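Long-range contacts in cell division control protein 45 cdc45 putative (Entamoeba histolytica, PDB 6CC2), which probably serves in eukaryotic DNA replication as the Cdc45 component of the CMG helicase, and belongs to a family related to RecJ-type DHH phosphoesterases: residues 41-45 and 186-190; 201-205 and 229-233; 206-210 and 222-226; 235-240 and 251-257. One frame throughout, in Å; residues are numbered along the deposited sequence.

Overall arrangement
Interactions 1, 2 and 3 are buried, mainly apolar helix-helix contacts without a hydrogen bond across the segments; interaction 4 is a partly buried strand pair held by backbone bonds, a lysine and a water. Interactions 2 and 3 join the same two helices, 199-213 and 219-233, with interaction 3 nearer their connection; Phe-229 and Val-208 link them. Interaction 1 runs nearly parallel and is wholly aliphatic apart from selenomethionine; the antiparallel pairs set aromatic rings against alanines and other small side chains. Leu-187 of interaction 1 packs on Tyr-201, Ala-204 and Phe-229 of interaction 2. Interaction 4 lies against helix 219-233, through Val-253 on Ile-226 and Ile-230, with its Glu-236, Thr-237 and Glu-239 exposed.

Interaction 1 of 4, residues 41-45 and 186-190; sequences ILSMM and ALAIA
Two alpha-helical segments run side by side in nearly the same direction, their N-to-C axes 28° apart and 9.6 Å at closest approach. The CA atoms of Ile-41 and Ala-186 are 6.0 Å apart, those of Met-45 and Ala-190 7.4 Å, so the backbones lie closer at the N-terminal pair than one turn later. Ile-41 points toward the partner in the mt rotamer; its CG2 lies 3.5 Å from Ala-186 CB, a closeness that the small alanine side chain permits, and its CD1 reaches 4.4 Å from Leu-187 CB. Leu-42, also mt, leaves its helix sideways, yet its end swings in: CG is 4.1 Å from Ala-186 CB and CD2 4.3 Å from Ile-189 CD1. Helix 33-48, which carries these residues, is the crossover helix of a beta-alpha-beta unit joining neighbouring parallel strands 24-29 and 53-57 of the N-terminal sheet, and helix 182-192 packs along it. Ser-43 turns away from the interface and bonds through OG to Lys-40 O, while Met-44 faces Tyr-203 of helix 199-213. One turn after Ile-41, Met-45, a selenomethionine with chi1 m and chi2 t, extends across the gap: SE sits 3.7 Å from Ala-190 CB, and CE lies 3.7 Å from Ala-186 O and 4.1 Å from Ile-189 CG2.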
loop_
_atom_site.group_PDB
_atom_site.type_symbol
_atom_site.label_atom_id
_atom_site.label_comp_id
_atom_site.label_asym_id
_atom_site.label_seq_id
_atom_site.Cartn_x
_atom_site.Cartn_y
_atom_site.Cartn_z
ATOM N N ILE A 41 5.457 2.459 -15.843
ATOM C CA ILE A 41 5.519 3.638 -16.706
ATOM C C ILE A 41 6.922 3.821 -17.275
ATOM O O ILE A 41 7.102 4.092 -18.469
ATOM C CB ILE A 41 5.039 4.880 -15.918
ATOM C CG1 ILE A 41 3.542 4.749 -15.643
ATOM C CG2 ILE A 41 5.324 6.150 -16.695
ATOM C CD1 ILE A 41 2.947 5.885 -14.797
ATOM N N LEU A 42 7.948 3.695 -16.421
ATOM C CA LEU A 42 9.314 3.717 -16.926
ATOM C C LEU A 42 9.537 2.606 -17.940
ATOM O O LEU A 42 10.195 2.807 -18.979
ATOM C CB LEU A 42 10.312 3.598 -15.786
ATOM C CG LEU A 42 10.299 4.758 -14.786
ATOM C CD1 LEU A 42 11.135 4.361 -13.563
ATOM C CD2 LEU A 42 10.800 6.047 -15.395
ATOM N N SER A 43 9.029 1.408 -17.653
ATOM C CA SER A 43 9.304 0.289 -18.544
ATOM C C SER A 43 8.666 0.484 -19.908
ATOM O O SER A 43 9.197 0.007 -20.912
ATOM C CB SER A 43 8.836 -1.018 -17.910
ATOM O OG SER A 43 7.417 -1.076 -17.898
HETATM N N MSE A 44 7.544 1.183 -19.982
HETATM C CA MSE A 44 6.900 1.453 -21.260
HETATM C C MSE A 44 7.773 2.331 -22.154
HETATM O O MSE A 44 7.876 2.097 -23.355
HETATM C CB MSE A 44 5.542 2.124 -21.051
HETATM C CG MSE A 44 4.541 1.222 -20.379
HETATM SE SE MSE A 44 3.040 2.229 -19.669
HETATM C CE MSE A 44 2.117 2.655 -21.355
HETATM N N MSE A 45 8.366 3.363 -21.557
HETATM C CA MSE A 45 9.296 4.232 -22.271
HETATM C C MSE A 45 10.521 3.441 -22.697
HETATM O O MSE A 45 10.945 3.520 -23.841
HETATM C CB MSE A 45 9.706 5.405 -21.386
HETATM C CG MSE A 45 8.584 6.399 -21.140
HETATM SE SE MSE A 45 9.255 7.956 -20.203
HETATM C CE MSE A 45 8.946 7.335 -18.377
ATOM N N ALA A 186 7.039 9.288 -12.644
ATOM C CA ALA A 186 7.320 8.625 -13.918
ATOM C C ALA A 186 6.467 9.223 -15.033
ATOM O O ALA A 186 6.967 9.471 -16.150
ATOM C CB ALA A 186 7.084 7.124 -13.805
ATOM N N LEU A 187 5.195 9.485 -14.744
ATOM C CA LEU A 187 4.312 10.162 -15.693
ATOM C C LEU A 187 4.845 11.541 -16.044
ATOM O O LEU A 187 4.795 11.961 -17.213
ATOM C CB LEU A 187 2.899 10.282 -15.118
ATOM C CG LEU A 187 1.900 11.078 -15.956
ATOM C CD1 LEU A 187 1.593 10.389 -17.298
ATOM C CD2 LEU A 187 0.604 11.274 -15.136
ATOM N N ALA A 188 5.405 12.248 -15.055
ATOM C CA ALA A 188 5.965 13.573 -15.322
ATOM C C ALA A 188 7.166 13.501 -16.259
ATOM O O ALA A 188 7.342 14.382 -17.101
ATOM C CB ALA A 188 6.355 14.253 -14.009
ATOM N N ILE A 189 8.010 12.475 -16.118
ATOM C CA ILE A 189 9.121 12.282 -17.049
ATOM C C ILE A 189 8.589 12.078 -18.458
ATOM O O ILE A 189 9.072 12.684 -19.413
ATOM C CB ILE A 189 10.002 11.094 -16.609
ATOM C CG1 ILE A 189 10.665 11.402 -15.256
ATOM C CG2 ILE A 189 11.025 10.776 -17.682
ATOM C CD1 ILE A 189 11.337 10.195 -14.618
ATOM N N ALA A 190 7.595 11.205 -18.606
ATOM C CA ALA A 190 7.067 10.907 -19.935
ATOM C C ALA A 190 6.472 12.155 -20.590
ATOM O O ALA A 190 6.655 12.379 -21.784
ATOM C CB ALA A 190 6.023 9.800 -19.842
#

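Interaction 2 of 4, residues 201-205 and 229-233; sequences YWYAA and FIDNL
Both segments are alpha-helical and antiparallel, their axes 175° apart in direction and 11.7 Å at closest approach, a spacing wide enough for aromatic side chains; Tyr-201 and Phe-229 have the nearest CA atoms, 6.7 Å apart. Tyr-201 (chi1 -75°, chi2 -89°) points across the gap. Leu-233, in the mt rotamer, lies over one face of its ring in a CH-pi contact, with CG 4.3 Å from the ring centroid and 13° off the normal, while Leu-233 CD1 is 3.8 Å from Tyr-201 CB. Phe-229 (chi1 -52°, chi2 -33°) starts sideways, but its ring turns inward to the edge of the tyrosine, CD1 to CD1 3.5 Å; the planes stand at 81° with centroids 5.9 Å apart. These are the two arms of an antiparallel helical hairpin, 199-213 and 219-233, and this contact lies toward the open end of the hairpin. Farther along the phenylalanine ring, Phe-229 CZ meets Ala-204 CB at 3.9 Å and CE2 meets Ala-205 CA at 3.6 Å, alanines leaving room for it. Asn-232 (chi1 m) sets its CB 3.2 Å from Tyr-201 OH; its amide group bonds instead to Tyr-228 O through ND2 and to Lys-191 NZ through OD1.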
loop_
_atom_site.group_PDB
_atom_site.type_symbol
_atom_site.label_atom_id
_atom_site.label_comp_id
_atom_site.label_asym_id
_atom_site.label_seq_id
_atom_site.Cartn_x
_atom_site.Cartn_y
_atom_site.Cartn_z
ATOM N N TYR A 201 -2.092 7.293 -17.554
ATOM C CA TYR A 201 -2.951 7.952 -16.569
ATOM C C TYR A 201 -3.746 6.945 -15.736
ATOM O O TYR A 201 -3.990 7.168 -14.539
ATOM C CB TYR A 201 -3.887 8.941 -17.266
ATOM C CG TYR A 201 -3.156 10.209 -17.687
ATOM C CD1 TYR A 201 -3.062 11.286 -16.814
ATOM C CD2 TYR A 201 -2.533 10.310 -18.928
ATOM C CE1 TYR A 201 -2.382 12.440 -17.178
ATOM C CE2 TYR A 201 -1.864 11.464 -19.301
ATOM C CZ TYR A 201 -1.796 12.526 -18.416
ATOM O OH TYR A 201 -1.113 13.666 -18.781
ATOM N N TRP A 202 -4.197 5.848 -16.351
ATOM C CA TRP A 202 -4.799 4.753 -15.590
ATOM C C TRP A 202 -3.830 4.218 -14.548
ATOM O O TRP A 202 -4.174 4.064 -13.371
ATOM C CB TRP A 202 -5.213 3.651 -16.563
ATOM C CG TRP A 202 -5.662 2.351 -15.971
ATOM C CD1 TRP A 202 -5.123 1.116 -16.219
ATOM C CD2 TRP A 202 -6.756 2.139 -15.077
ATOM N NE1 TRP A 202 -5.834 0.147 -15.571
ATOM C CE2 TRP A 202 -6.834 0.748 -14.838
ATOM C CE3 TRP A 202 -7.708 2.981 -14.483
ATOM C CZ2 TRP A 202 -7.810 0.186 -14.010
ATOM C CZ3 TRP A 202 -8.659 2.423 -13.650
ATOM C CH2 TRP A 202 -8.708 1.039 -13.423
ATOM N N TYR A 203 -2.592 3.935 -14.967
ATOM C CA TYR A 203 -1.594 3.441 -14.012
ATOM C C TYR A 203 -1.334 4.487 -12.939
ATOM O O TYR A 203 -1.318 4.179 -11.750
ATOM C CB TYR A 203 -0.318 3.073 -14.770
ATOM C CG TYR A 203 -0.545 2.035 -15.864
ATOM C CD1 TYR A 203 -1.491 1.044 -15.730
ATOM C CD2 TYR A 203 0.203 2.068 -17.034
ATOM C CE1 TYR A 203 -1.710 0.104 -16.732
ATOM C CE2 TYR A 203 0.001 1.136 -18.049
ATOM C CZ TYR A 203 -0.963 0.153 -17.882
ATOM O OH TYR A 203 -1.192 -0.779 -18.854
ATOM N N ALA A 204 -1.147 5.746 -13.343
ATOM C CA ALA A 204 -0.896 6.783 -12.353
ATOM C C ALA A 204 -2.068 6.927 -11.391
ATOM O O ALA A 204 -1.872 7.194 -10.187
ATOM C CB ALA A 204 -0.614 8.122 -13.050
ATOM N N ALA A 205 -3.304 6.813 -11.895
ATOM C CA ALA A 205 -4.459 6.863 -11.006
ATOM C C ALA A 205 -4.413 5.744 -9.974
ATOM O O ALA A 205 -4.678 5.973 -8.782
ATOM C CB ALA A 205 -5.763 6.781 -11.815
ATOM N N PHE A 229 -5.240 14.748 -13.688
ATOM C CA PHE A 229 -5.573 13.828 -14.771
ATOM C C PHE A 229 -6.736 14.367 -15.594
ATOM O O PHE A 229 -6.738 14.262 -16.822
ATOM C CB PHE A 229 -5.935 12.454 -14.225
ATOM C CG PHE A 229 -4.923 11.863 -13.278
ATOM C CD1 PHE A 229 -3.576 12.116 -13.422
ATOM C CD2 PHE A 229 -5.337 11.036 -12.264
ATOM C CE1 PHE A 229 -2.658 11.573 -12.530
ATOM C CE2 PHE A 229 -4.424 10.467 -11.365
ATOM C CZ PHE A 229 -3.095 10.740 -11.510
ATOM N N ILE A 230 -7.750 14.925 -14.925
ATOM C CA ILE A 230 -8.897 15.502 -15.633
ATOM C C ILE A 230 -8.449 16.610 -16.568
ATOM O O ILE A 230 -8.937 16.723 -17.705
ATOM C CB ILE A 230 -9.947 16.027 -14.629
ATOM C CG1 ILE A 230 -10.634 14.853 -13.917
ATOM C CG2 ILE A 230 -10.954 16.902 -15.332
ATOM C CD1 ILE A 230 -11.510 15.282 -12.744
ATOM N N ASP A 231 -7.544 17.474 -16.094
ATOM C CA ASP A 231 -7.079 18.589 -16.889
ATOM C C ASP A 231 -6.313 18.097 -18.115
ATOM O O ASP A 231 -6.516 18.598 -19.222
ATOM C CB ASP A 231 -6.181 19.508 -16.050
ATOM C CG ASP A 231 -6.963 20.329 -15.013
ATOM O OD1 ASP A 231 -8.204 20.308 -15.027
ATOM O OD2 ASP A 231 -6.318 20.998 -14.175
ATOM N N ASN A 232 -5.425 17.116 -17.927
ATOM C CA ASN A 232 -4.585 16.708 -19.050
ATOM C C ASN A 232 -5.333 15.842 -20.062
ATOM O O ASN A 232 -4.977 15.851 -21.257
ATOM C CB ASN A 232 -3.351 15.979 -18.546
ATOM C CG ASN A 232 -2.292 16.935 -18.038
ATOM O OD1 ASN A 232 -1.514 17.486 -18.815
ATOM N ND2 ASN A 232 -2.275 17.156 -16.727
ATOM N N LEU A 233 -6.357 15.126 -19.630
ATOM C CA LEU A 233 -7.190 14.335 -20.523
ATOM C C LEU A 233 -8.462 15.054 -20.933
ATOM O O LEU A 233 -9.243 14.498 -21.712
ATOM C CB LEU A 233 -7.554 13.002 -19.875
ATOM C CG LEU A 233 -6.386 12.032 -19.635
ATOM C CD1 LEU A 233 -6.806 10.855 -18.827
ATOM C CD2 LEU A 233 -5.820 11.579 -20.969
#

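Interaction 3 of 4, residues 206-210 and 222-226; sequences IGVCD and YVHAI
A cysteine sulfur beside a tyrosine ring is the distinctive feature here: Cys-209 SG (chi1 m) lies 4.9 Å from the centroid of the Tyr-222 ring, 70° off its normal, and 3.7 Å from Tyr-222 CE1, an oblique sulfur-aromatic contact. Around it, two alpha-helical segments run antiparallel, with axes 174° apart in direction and 10.2 Å at closest approach. Val-208 and Tyr-222 have the nearest CA atoms, 6.7 Å apart. Val-208 points straight toward the other helix with chi1 at 71° (p), so that both its methyl groups face the partner: CG2 comes within 3.8 Å of Ala-225 CB, and CG1 lies 4.2 Å from Tyr-222 CD1 and 4.5 Å from Ile-226 CD1. The short side chain of Ala-225 gives the valine its place. Tyr-222 leaves its helix sideways, and chi1 t (167°) with chi2 77° brings the ring back into the interface, leaving its hydroxyl to bond Pro-340 O. All the direct contacts are apolar or through the sulfur, as befits the interior of a helical hairpin near its connection. Ile-217 of that connection touches both Val-208 and Tyr-222; Ala-354 and Phe-355 of helix 354-364 pack on Cys-209, the Phe-355 ring also meets that of Tyr-222, and Asp-210 turns the other way to bond Asp-34 N at helix 33-48.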
loop_
_atom_site.group_PDB
_atom_site.type_symbol
_atom_site.label_atom_id
_atom_site.label_comp_id
_atom_site.label_asym_id
_atom_site.label_seq_id
_atom_site.Cartn_x
_atom_site.Cartn_y
_atom_site.Cartn_z
ATOM N N ILE A 206 -4.033 4.527 -10.400
ATOM C CA ILE A 206 -3.907 3.405 -9.475
ATOM C C ILE A 206 -2.862 3.704 -8.415
ATOM O O ILE A 206 -3.048 3.387 -7.226
ATOM C CB ILE A 206 -3.579 2.109 -10.245
ATOM C CG1 ILE A 206 -4.799 1.735 -11.098
ATOM C CG2 ILE A 206 -3.168 0.981 -9.281
ATOM C CD1 ILE A 206 -4.571 0.624 -12.057
ATOM N N GLY A 207 -1.748 4.325 -8.829
ATOM C CA GLY A 207 -0.690 4.654 -7.876
ATOM C C GLY A 207 -1.133 5.622 -6.791
ATOM O O GLY A 207 -0.830 5.418 -5.615
ATOM N N VAL A 208 -1.855 6.685 -7.155
ATOM C CA VAL A 208 -2.279 7.633 -6.144
ATOM C C VAL A 208 -3.424 7.062 -5.311
ATOM O O VAL A 208 -3.531 7.351 -4.127
ATOM C CB VAL A 208 -2.641 8.990 -6.758
ATOM C CG1 VAL A 208 -3.916 8.931 -7.555
ATOM C CG2 VAL A 208 -2.759 10.048 -5.642
ATOM N N CYS A 209 -4.288 6.232 -5.907
ATOM C CA CYS A 209 -5.264 5.510 -5.108
ATOM C C CYS A 209 -4.569 4.621 -4.072
ATOM O O CYS A 209 -5.027 4.524 -2.926
ATOM C CB CYS A 209 -6.161 4.650 -5.998
ATOM S SG CYS A 209 -7.336 5.597 -6.962
ATOM N N ASP A 210 -3.473 3.960 -4.465
ATOM C CA ASP A 210 -2.693 3.157 -3.508
ATOM C C ASP A 210 -2.214 4.019 -2.344
ATOM O O ASP A 210 -2.309 3.622 -1.173
ATOM C CB ASP A 210 -1.510 2.499 -4.219
ATOM C CG ASP A 210 -0.615 1.726 -3.260
ATOM O OD1 ASP A 210 -1.145 0.891 -2.491
ATOM O OD2 ASP A 210 0.636 1.948 -3.279
ATOM N N TYR A 222 -5.464 13.521 -2.750
ATOM C CA TYR A 222 -5.983 12.614 -3.753
ATOM C C TYR A 222 -6.815 13.354 -4.797
ATOM O O TYR A 222 -6.643 13.161 -6.015
ATOM C CB TYR A 222 -6.795 11.511 -3.069
ATOM C CG TYR A 222 -7.604 10.728 -4.082
ATOM C CD1 TYR A 222 -7.010 9.781 -4.900
ATOM C CD2 TYR A 222 -8.964 10.986 -4.260
ATOM C CE1 TYR A 222 -7.735 9.103 -5.852
ATOM C CE2 TYR A 222 -9.682 10.297 -5.212
ATOM C CZ TYR A 222 -9.075 9.380 -6.012
ATOM O OH TYR A 222 -9.797 8.706 -6.965
ATOM N N VAL A 223 -7.741 14.193 -4.345
ATOM C CA VAL A 223 -8.636 14.867 -5.282
ATOM C C VAL A 223 -7.839 15.768 -6.209
ATOM O O VAL A 223 -8.114 15.848 -7.416
ATOM C CB VAL A 223 -9.729 15.633 -4.517
ATOM C CG1 VAL A 223 -10.513 16.505 -5.442
ATOM C CG2 VAL A 223 -10.640 14.632 -3.846
ATOM N N HIS A 224 -6.828 16.443 -5.670
ATOM C CA HIS A 224 -5.983 17.311 -6.503
ATOM C C HIS A 224 -5.257 16.509 -7.578
ATOM O O HIS A 224 -5.051 16.997 -8.701
ATOM C CB HIS A 224 -4.980 18.041 -5.610
ATOM C CG HIS A 224 -4.352 19.245 -6.253
ATOM N ND1 HIS A 224 -5.092 20.311 -6.722
ATOM C CD2 HIS A 224 -3.056 19.554 -6.489
ATOM C CE1 HIS A 224 -4.278 21.218 -7.229
ATOM N NE2 HIS A 224 -3.038 20.786 -7.097
ATOM N N ALA A 225 -4.830 15.295 -7.248
ATOM C CA ALA A 225 -4.184 14.444 -8.250
ATOM C C ALA A 225 -5.154 14.092 -9.369
ATOM O O ALA A 225 -4.819 14.175 -10.558
ATOM C CB ALA A 225 -3.649 13.175 -7.590
ATOM N N ILE A 226 -6.376 13.698 -9.010
ATOM C CA ILE A 226 -7.380 13.393 -10.019
ATOM C C ILE A 226 -7.613 14.605 -10.916
ATOM O O ILE A 226 -7.736 14.480 -12.140
ATOM C CB ILE A 226 -8.681 12.920 -9.344
ATOM C CG1 ILE A 226 -8.402 11.677 -8.508
ATOM C CG2 ILE A 226 -9.760 12.668 -10.373
ATOM C CD1 ILE A 226 -7.737 10.527 -9.300
#

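Interaction 4 of 4, residues 235-240 and 251-257; sequences LETLEI and MCVKMDC. With EDO (1,2-ethanediol), chain K.
Segment 251-257 is a beta strand and 235-240 a largely extended chain, strand-like only about 237-238; they run parallel, end-to-end directions 28° apart. Leu-238 pairs with Lys-254 (CA-CA 4.1 Å): Leu-238 N donates to Val-253 O at 2.8 Å, and Met-255 N to Leu-238 O at 2.8 Å. Nearer the start, water 1 bridges Glu-236 O (2.6 Å) and Val-253 N (3.0 Å). Strand 237-238 is an edge of a three-stranded mixed sheet in which 251-257 is central and 338-344 lies antiparallel on its other side. Leu-238 (mt) and Lys-254 share a face, CB to CB 3.7 Å; the lysine, chi1 p, extends NZ to Ile-240 O at 2.7 Å and also bonds Asp-242 O, gripping the chain as it leaves the strand. Val-253 takes the other face, against Ile-226 and Ile-230 of helix 219-233, with CG2 4.3 Å from Leu-235 CD1. Ile-240 (tt) reaches Cys-257 CB with CD1 at 4.3 Å. Asp-256 OD1 receives a weak 3.3 Å bond from O2 of the ethanediol, while OD2 binds Arg-263 and Ser-341.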
loop_
_atom_site.group_PDB
_atom_site.type_symbol
_atom_site.label_atom_id
_atom_site.label_comp_id
_atom_site.label_asym_id
_atom_site.label_seq_id
_atom_site.Cartn_x
_atom_site.Cartn_y
_atom_site.Cartn_z
ATOM N N LEU A 235 -11.235 15.766 -19.320
ATOM C CA LEU A 235 -12.416 15.043 -18.883
ATOM C C LEU A 235 -13.337 15.965 -18.080
ATOM O O LEU A 235 -12.988 17.096 -17.733
ATOM C CB LEU A 235 -12.031 13.831 -18.048
ATOM C CG LEU A 235 -11.130 12.791 -18.735
ATOM C CD1 LEU A 235 -10.692 11.738 -17.751
ATOM C CD2 LEU A 235 -11.856 12.179 -19.918
ATOM N N GLU A 236 -14.545 15.480 -17.842
ATOM C CA GLU A 236 -15.498 16.105 -16.934
ATOM C C GLU A 236 -15.813 15.124 -15.810
ATOM O O GLU A 236 -15.843 13.907 -16.022
ATOM C CB GLU A 236 -16.783 16.499 -17.658
ATOM C CG GLU A 236 -16.599 17.588 -18.705
ATOM C CD GLU A 236 -17.892 17.931 -19.419
ATOM O OE1 GLU A 236 -18.874 17.171 -19.270
ATOM O OE2 GLU A 236 -17.928 18.961 -20.128
ATOM N N THR A 237 -16.034 15.655 -14.608
ATOM C CA THR A 237 -16.404 14.817 -13.470
ATOM C C THR A 237 -17.885 14.486 -13.600
ATOM O O THR A 237 -18.743 15.377 -13.530
ATOM C CB THR A 237 -16.096 15.506 -12.153
ATOM O OG1 THR A 237 -14.700 15.807 -12.086
ATOM C CG2 THR A 237 -16.448 14.602 -10.988
ATOM N N LEU A 238 -18.188 13.210 -13.804
ATOM C CA LEU A 238 -19.557 12.775 -14.009
ATOM C C LEU A 238 -20.248 12.546 -12.668
ATOM O O LEU A 238 -19.612 12.352 -11.622
ATOM C CB LEU A 238 -19.575 11.503 -14.847
ATOM C CG LEU A 238 -18.854 11.651 -16.197
ATOM C CD1 LEU A 238 -18.685 10.291 -16.872
ATOM C CD2 LEU A 238 -19.599 12.610 -17.100
ATOM N N GLU A 239 -21.579 12.578 -12.707
ATOM C CA GLU A 239 -22.364 12.470 -11.486
ATOM C C GLU A 239 -22.370 11.040 -10.960
ATOM O O GLU A 239 -22.169 10.064 -11.696
ATOM C CB GLU A 239 -23.809 12.936 -11.742
ATOM C CG GLU A 239 -23.934 14.404 -12.101
ATOM C CD GLU A 239 -25.375 14.820 -12.347
ATOM O OE1 GLU A 239 -26.293 14.042 -11.998
ATOM O OE2 GLU A 239 -25.595 15.921 -12.893
ATOM N N ILE A 240 -22.643 10.926 -9.653
ATOM C CA ILE A 240 -22.576 9.627 -8.989
ATOM C C ILE A 240 -23.605 8.669 -9.554
ATOM O O ILE A 240 -23.426 7.449 -9.485
ATOM C CB ILE A 240 -22.738 9.790 -7.469
ATOM C CG1 ILE A 240 -22.347 8.495 -6.755
ATOM C CG2 ILE A 240 -24.184 10.170 -7.119
ATOM C CD1 ILE A 240 -22.065 8.690 -5.273
HETATM N N MSE A 251 -11.308 6.346 -20.743
HETATM C CA MSE A 251 -11.194 6.518 -19.301
HETATM C C MSE A 251 -12.130 7.665 -18.939
HETATM O O MSE A 251 -12.466 8.481 -19.807
HETATM C CB MSE A 251 -9.756 6.823 -18.875
HETATM C CG MSE A 251 -8.764 5.686 -19.162
HETATM SE SE MSE A 251 -6.872 6.213 -19.023
HETATM C CE MSE A 251 -6.723 7.249 -20.648
ATOM N N CYS A 252 -12.537 7.745 -17.671
ATOM C CA CYS A 252 -13.395 8.838 -17.231
ATOM C C CYS A 252 -13.321 8.948 -15.716
ATOM O O CYS A 252 -12.711 8.121 -15.044
ATOM C CB CYS A 252 -14.832 8.626 -17.700
ATOM S SG CYS A 252 -15.656 7.265 -16.857
ATOM N N VAL A 253 -13.972 9.988 -15.190
ATOM C CA VAL A 253 -14.034 10.257 -13.758
ATOM C C VAL A 253 -15.480 10.516 -13.387
ATOM O O VAL A 253 -16.178 11.274 -14.073
ATOM C CB VAL A 253 -13.169 11.478 -13.380
ATOM C CG1 VAL A 253 -13.392 11.864 -11.929
ATOM C CG2 VAL A 253 -11.713 11.184 -13.633
ATOM N N LYS A 254 -15.927 9.924 -12.280
ATOM C CA LYS A 254 -17.247 10.240 -11.752
ATOM C C LYS A 254 -17.178 10.280 -10.233
ATOM O O LYS A 254 -16.351 9.597 -9.622
ATOM C CB LYS A 254 -18.325 9.244 -12.193
ATOM C CG LYS A 254 -18.115 7.839 -11.744
ATOM C CD LYS A 254 -19.387 7.005 -11.925
ATOM C CE LYS A 254 -20.281 7.089 -10.707
ATOM N NZ LYS A 254 -21.401 6.111 -10.763
HETATM N N MSE A 255 -18.041 11.097 -9.639
HETATM C CA MSE A 255 -18.237 11.097 -8.176
HETATM C C MSE A 255 -18.644 9.696 -7.769
HETATM O O MSE A 255 -19.404 9.041 -8.459
HETATM C CB MSE A 255 -19.287 12.122 -7.769
HETATM C CG MSE A 255 -19.486 12.230 -6.251
HETATM SE SE MSE A 255 -17.868 12.770 -5.273
HETATM C CE MSE A 255 -17.318 14.274 -6.428
ATOM N N ASP A 256 -18.124 9.218 -6.640
ATOM C CA ASP A 256 -18.317 7.826 -6.266
ATOM C C ASP A 256 -18.416 7.725 -4.746
ATOM O O ASP A 256 -18.038 8.636 -4.013
ATOM C CB ASP A 256 -17.163 6.978 -6.794
ATOM C CG ASP A 256 -17.534 5.521 -6.981
ATOM O OD1 ASP A 256 -18.723 5.182 -6.864
ATOM O OD2 ASP A 256 -16.614 4.718 -7.258
ATOM N N CYS A 257 -18.939 6.599 -4.290
ATOM C CA CYS A 257 -19.049 6.266 -2.864
ATOM C C CYS A 257 -17.990 5.224 -2.533
ATOM O O CYS A 257 -18.088 4.066 -2.954
ATOM C CB CYS A 257 -20.455 5.757 -2.553
ATOM S SG CYS A 257 -20.701 5.408 -0.806
HETATM C C1 EDO K . -21.621 3.847 -5.943
HETATM O O1 EDO K . -22.607 4.617 -6.641
HETATM C C2 EDO K . -21.275 2.609 -6.764
HETATM O O2 EDO K . -20.870 2.997 -8.082
HETATM O O HOH W 1 -14.984 11.835 -17.279
#